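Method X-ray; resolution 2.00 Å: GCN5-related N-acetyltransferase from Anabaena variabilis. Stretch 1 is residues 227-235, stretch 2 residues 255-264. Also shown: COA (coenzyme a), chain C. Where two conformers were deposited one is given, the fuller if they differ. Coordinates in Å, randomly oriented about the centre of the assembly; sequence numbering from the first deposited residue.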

# COMPACT_ATOMS: atom_id res chain seq x y z
N SER A 227 -15.54 -4.06 -5.41
CA SER A 227 -16.93 -4.00 -5.02
C SER A 227 -17.19 -4.71 -3.70
O SER A 227 -16.58 -5.69 -3.33
CB SER A 227 -17.84 -4.54 -6.11
OG SER A 227 -17.56 -5.89 -6.33
N ILE A 228 -18.14 -4.16 -2.98
CA ILE A 228 -18.42 -4.69 -1.65
C ILE A 228 -19.91 -4.66 -1.35
O ILE A 228 -20.63 -3.74 -1.74
CB ILE A 228 -17.66 -3.86 -0.62
CG1 ILE A 228 -17.82 -4.40 0.76
CG2 ILE A 228 -18.13 -2.38 -0.62
CD1 ILE A 228 -16.66 -3.95 1.70
N LEU A 229 -20.36 -5.72 -0.70
CA LEU A 229 -21.71 -5.83 -0.29
C LEU A 229 -21.63 -5.81 1.21
O LEU A 229 -20.97 -6.66 1.83
CB LEU A 229 -22.31 -7.12 -0.82
CG LEU A 229 -23.79 -7.36 -0.51
CD1 LEU A 229 -24.43 -8.26 -1.60
CD2 LEU A 229 -24.06 -7.92 0.85
N ARG A 230 -22.26 -4.82 1.82
CA ARG A 230 -22.17 -4.67 3.29
C ARG A 230 -23.50 -5.08 3.92
O ARG A 230 -24.50 -4.38 3.75
CB ARG A 230 -21.84 -3.23 3.65
CG ARG A 230 -20.62 -2.63 2.93
CD ARG A 230 -20.36 -1.19 3.42
NE ARG A 230 -19.28 -0.53 2.67
CZ ARG A 230 -18.00 -0.58 3.03
NH1 ARG A 230 -17.60 -1.31 4.04
NH2 ARG A 230 -17.08 0.05 2.31
N ILE A 231 -23.51 -6.22 4.63
CA ILE A 231 -24.69 -6.68 5.30
C ILE A 231 -24.82 -5.92 6.63
O ILE A 231 -23.98 -6.07 7.51
CB ILE A 231 -24.65 -8.20 5.54
CG1 ILE A 231 -24.63 -8.96 4.20
CG2 ILE A 231 -25.85 -8.63 6.35
CD1 ILE A 231 -24.36 -10.47 4.32
N ARG A 232 -25.87 -5.12 6.80
CA ARG A 232 -26.02 -4.34 8.05
C ARG A 232 -26.86 -5.03 9.08
O ARG A 232 -26.73 -4.72 10.25
CB ARG A 232 -26.54 -2.95 7.80
CG ARG A 232 -27.74 -2.87 6.93
CD ARG A 232 -28.24 -1.43 6.68
NE ARG A 232 -27.29 -0.58 5.98
CZ ARG A 232 -27.49 0.73 5.76
NH1 ARG A 232 -28.60 1.33 6.19
NH2 ARG A 232 -26.61 1.44 5.13
N ASP A 233 -27.72 -5.97 8.69
CA ASP A 233 -28.49 -6.70 9.68
C ASP A 233 -28.90 -8.00 9.01
O ASP A 233 -29.06 -8.05 7.81
CB ASP A 233 -29.73 -5.89 10.10
CG ASP A 233 -30.44 -6.45 11.31
OD1 ASP A 233 -29.80 -7.21 12.10
OD2 ASP A 233 -31.64 -6.07 11.50
N TRP A 234 -28.99 -9.07 9.79
CA TRP A 234 -29.41 -10.34 9.26
C TRP A 234 -30.01 -11.11 10.41
O TRP A 234 -29.66 -10.87 11.58
CB TRP A 234 -28.24 -11.12 8.62
CG TRP A 234 -27.05 -11.33 9.61
CD1 TRP A 234 -26.00 -10.51 9.75
CD2 TRP A 234 -26.86 -12.39 10.55
NE1 TRP A 234 -25.17 -10.99 10.70
CE2 TRP A 234 -25.70 -12.13 11.23
CE3 TRP A 234 -27.61 -13.50 10.92
CZ2 TRP A 234 -25.22 -12.95 12.24
CZ3 TRP A 234 -27.17 -14.29 11.91
CH2 TRP A 234 -25.98 -14.02 12.59
N VAL A 235 -30.89 -12.06 10.06
CA VAL A 235 -31.46 -13.01 10.97
C VAL A 235 -31.50 -14.41 10.31
O VAL A 235 -31.86 -14.55 9.15
CB VAL A 235 -32.87 -12.58 11.49
CG1 VAL A 235 -33.63 -13.76 12.10
CG2 VAL A 235 -32.75 -11.44 12.49
N1A COA C . -19.39 -17.60 -12.01
C2A COA C . -19.19 -18.68 -12.79
N3A COA C . -20.20 -19.33 -13.40
C4A COA C . -21.47 -18.89 -13.21
C5A COA C . -21.74 -17.79 -12.41
C6A COA C . -20.65 -17.14 -11.80
N6A COA C . -20.78 -16.06 -11.00
N7A COA C . -23.08 -17.63 -12.42
C8A COA C . -23.62 -18.59 -13.21
N9A COA C . -22.63 -19.36 -13.69
C1B COA C . -22.69 -20.54 -14.59
C2B COA C . -23.10 -21.81 -13.84
O2B COA C . -21.98 -22.48 -13.23
C3B COA C . -23.82 -22.61 -14.93
O3B COA C . -22.98 -23.61 -15.52
P3B COA C . -23.10 -25.17 -15.05
O7A COA C . -24.36 -25.66 -15.74
O8A COA C . -21.77 -25.77 -15.50
O9A COA C . -23.27 -25.14 -13.53
C4B COA C . -24.28 -21.60 -15.97
O4B COA C . -23.63 -20.36 -15.67
C5B COA C . -25.80 -21.41 -15.96
O5B COA C . -26.20 -20.84 -14.71
P1A COA C . -27.55 -19.96 -14.50
O1A COA C . -28.30 -19.85 -15.81
O2A COA C . -28.29 -20.54 -13.29
O3A COA C . -26.94 -18.52 -14.04
P2A COA C . -27.67 -17.47 -13.02
O4A COA C . -29.15 -17.46 -13.40
O5A COA C . -27.30 -17.88 -11.59
O6A COA C . -26.93 -16.03 -13.42
CBP COA C . -25.60 -13.86 -13.07
CCP COA C . -26.48 -15.00 -12.50
CDP COA C . -26.06 -13.66 -14.51
CEP COA C . -24.19 -14.45 -13.17
CAP COA C . -25.77 -12.56 -12.17
OAP COA C . -26.66 -11.55 -12.78
C9P COA C . -24.58 -11.75 -11.58
O9P COA C . -23.95 -12.14 -10.45
N8P COA C . -24.14 -10.57 -12.05
C7P COA C . -24.45 -9.71 -13.20
C6P COA C . -23.09 -9.62 -13.87
C5P COA C . -23.03 -10.55 -15.07
O5P COA C . -23.38 -11.73 -14.99
N4P COA C . -22.53 -10.04 -16.21
C3P COA C . -22.35 -10.76 -17.47
C2P COA C . -21.90 -9.71 -18.46
S1P COA C . -23.27 -8.55 -18.86
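Stretch 2, residues 255-264: QIDKVTWKSS

Stretch 2 lies beside stretch 1 as a parallel neighbour in a β-sheet. Stretch 1 is strand throughout; in stretch 2, Gln255 to Asp257 form a loop or turn that leads into a strand from Lys258. The strand axes approach to 4.8 Å, and their N-to-C directions differ by 16° (signed crossing angle -16°).

At Ser227 the incoming loop is held by polar contacts. Ser227 N donates to Asp257 OD2 at 2.8 Å with a nearly linear angle of 169°. Ser227 OG, at chi1 63° (p), donates to Gln255 O at 3.2 Å and accepts from Asp257 N at 2.9 Å. Ser227 O receives Lys258 N at 3.2 Å, which opens the ladder.

Ile228 pairs with Lys258, CA to CA 4.9 Å; its CA also approaches Lys258 O at 3.3 Å in a CA-H...O contact. Leu229 shows the parallel pattern most clearly, since its two backbone polar atoms reach residues on both sides of its partner Val259: Leu229 N donates to Lys258 O and Leu229 O accepts from Thr260 N, each at 3.0 Å. Its CB meets Ile256 CG2 at 3.8 Å.

Arg230 pairs with Thr260, and water 1 joins their side chains, 3.0 Å from Arg230 NH1 and 2.8 Å from Thr260 OG1. Ile231 N donates to Thr260 O at 2.8 Å, but Ile231 O stands 4.2 Å from Lys262 N. Water 2 fills this widening, donating to Ile231 O at 2.6 Å and accepting from Lys262 N at 2.9 Å. On the apolar side, Ile231 CD1 packs on Val259 CG1 at 3.8 Å.

Arg232 and Asp233 point away. Trp234 turns back: its NE1 donates to Lys262 O at 2.7 Å, while the edge of Trp261 meets its face in an offset arrangement, planes at 66°. Val235 is out of reach.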

# COMPACT_ATOMS: atom_id res chain seq x y z
N GLN A 255 -20.56 -10.36 -9.39
CA GLN A 255 -20.82 -8.91 -9.24
C GLN A 255 -20.13 -8.21 -8.06
O GLN A 255 -19.96 -7.00 -8.06
CB GLN A 255 -22.36 -8.54 -9.20
CG GLN A 255 -23.36 -9.19 -8.16
CD GLN A 255 -24.53 -8.22 -7.66
OE1 GLN A 255 -24.29 -7.05 -7.26
NE2 GLN A 255 -25.78 -8.73 -7.63
N ILE A 256 -19.76 -9.00 -7.06
CA ILE A 256 -19.26 -8.50 -5.77
C ILE A 256 -17.96 -9.20 -5.39
O ILE A 256 -17.95 -10.37 -5.22
CB ILE A 256 -20.29 -8.79 -4.70
CG1 ILE A 256 -21.61 -8.05 -4.97
CG2 ILE A 256 -19.77 -8.46 -3.29
CD1 ILE A 256 -21.43 -6.52 -5.01
N ASP A 257 -16.89 -8.45 -5.14
CA ASP A 257 -15.61 -9.02 -4.71
C ASP A 257 -15.56 -9.48 -3.24
O ASP A 257 -15.04 -10.53 -2.92
CB ASP A 257 -14.51 -7.97 -4.87
CG ASP A 257 -14.36 -7.49 -6.32
OD1 ASP A 257 -14.42 -8.35 -7.21
OD2 ASP A 257 -14.22 -6.26 -6.53
N LYS A 258 -16.13 -8.68 -2.35
CA LYS A 258 -16.06 -8.93 -0.91
C LYS A 258 -17.39 -8.69 -0.22
O LYS A 258 -18.11 -7.76 -0.61
CB LYS A 258 -15.02 -7.93 -0.38
CG LYS A 258 -14.69 -7.98 1.03
CD LYS A 258 -13.49 -7.04 1.36
CE LYS A 258 -12.15 -7.64 0.92
NZ LYS A 258 -11.00 -6.89 1.52
N VAL A 259 -17.69 -9.50 0.79
CA VAL A 259 -18.89 -9.33 1.59
C VAL A 259 -18.47 -9.14 3.04
O VAL A 259 -17.53 -9.82 3.55
CB VAL A 259 -19.82 -10.55 1.55
CG1 VAL A 259 -21.00 -10.34 2.51
CG2 VAL A 259 -20.33 -10.83 0.15
N THR A 260 -19.14 -8.19 3.71
CA THR A 260 -18.97 -8.02 5.16
C THR A 260 -20.29 -8.20 5.89
O THR A 260 -21.38 -7.95 5.35
CB THR A 260 -18.45 -6.60 5.53
OG1 THR A 260 -19.47 -5.63 5.22
CG2 THR A 260 -17.21 -6.25 4.79
N TRP A 261 -20.18 -8.70 7.11
CA TRP A 261 -21.33 -8.81 8.00
C TRP A 261 -20.87 -8.66 9.44
O TRP A 261 -19.69 -8.94 9.78
CB TRP A 261 -22.07 -10.14 7.80
CG TRP A 261 -21.42 -11.35 8.36
CD1 TRP A 261 -21.84 -12.03 9.45
CD2 TRP A 261 -20.26 -12.08 7.85
NE1 TRP A 261 -21.02 -13.11 9.67
CE2 TRP A 261 -20.03 -13.14 8.74
CE3 TRP A 261 -19.38 -11.91 6.78
CZ2 TRP A 261 -19.00 -14.09 8.54
CZ3 TRP A 261 -18.36 -12.80 6.60
CH2 TRP A 261 -18.17 -13.86 7.47
N LYS A 262 -21.82 -8.37 10.32
CA LYS A 262 -21.52 -8.27 11.76
C LYS A 262 -22.01 -9.53 12.47
O LYS A 262 -23.08 -10.02 12.19
CB LYS A 262 -22.15 -7.02 12.37
CG LYS A 262 -21.53 -5.77 11.74
CD LYS A 262 -22.08 -4.47 12.34
CE LYS A 262 -21.63 -4.27 13.77
NZ LYS A 262 -22.21 -2.97 14.21
N SER A 263 -21.17 -10.05 13.33
CA SER A 263 -21.45 -11.20 14.07
C SER A 263 -20.71 -11.12 15.43
O SER A 263 -20.27 -10.07 15.93
CB SER A 263 -21.03 -12.41 13.26
OG SER A 263 -21.60 -13.55 13.79
N SER A 264 -20.68 -12.28 16.04
CA SER A 264 -19.94 -12.50 17.23
C SER A 264 -18.47 -12.65 16.88
O SER A 264 -18.11 -13.00 15.73
CB SER A 264 -20.35 -13.85 17.76
OG SER A 264 -19.53 -14.07 18.88
O HOH W 1 -18.81 -3.11 6.15
O HOH W 2 -24.40 -7.30 9.74
O HOH W 3 -21.09 -5.42 7.34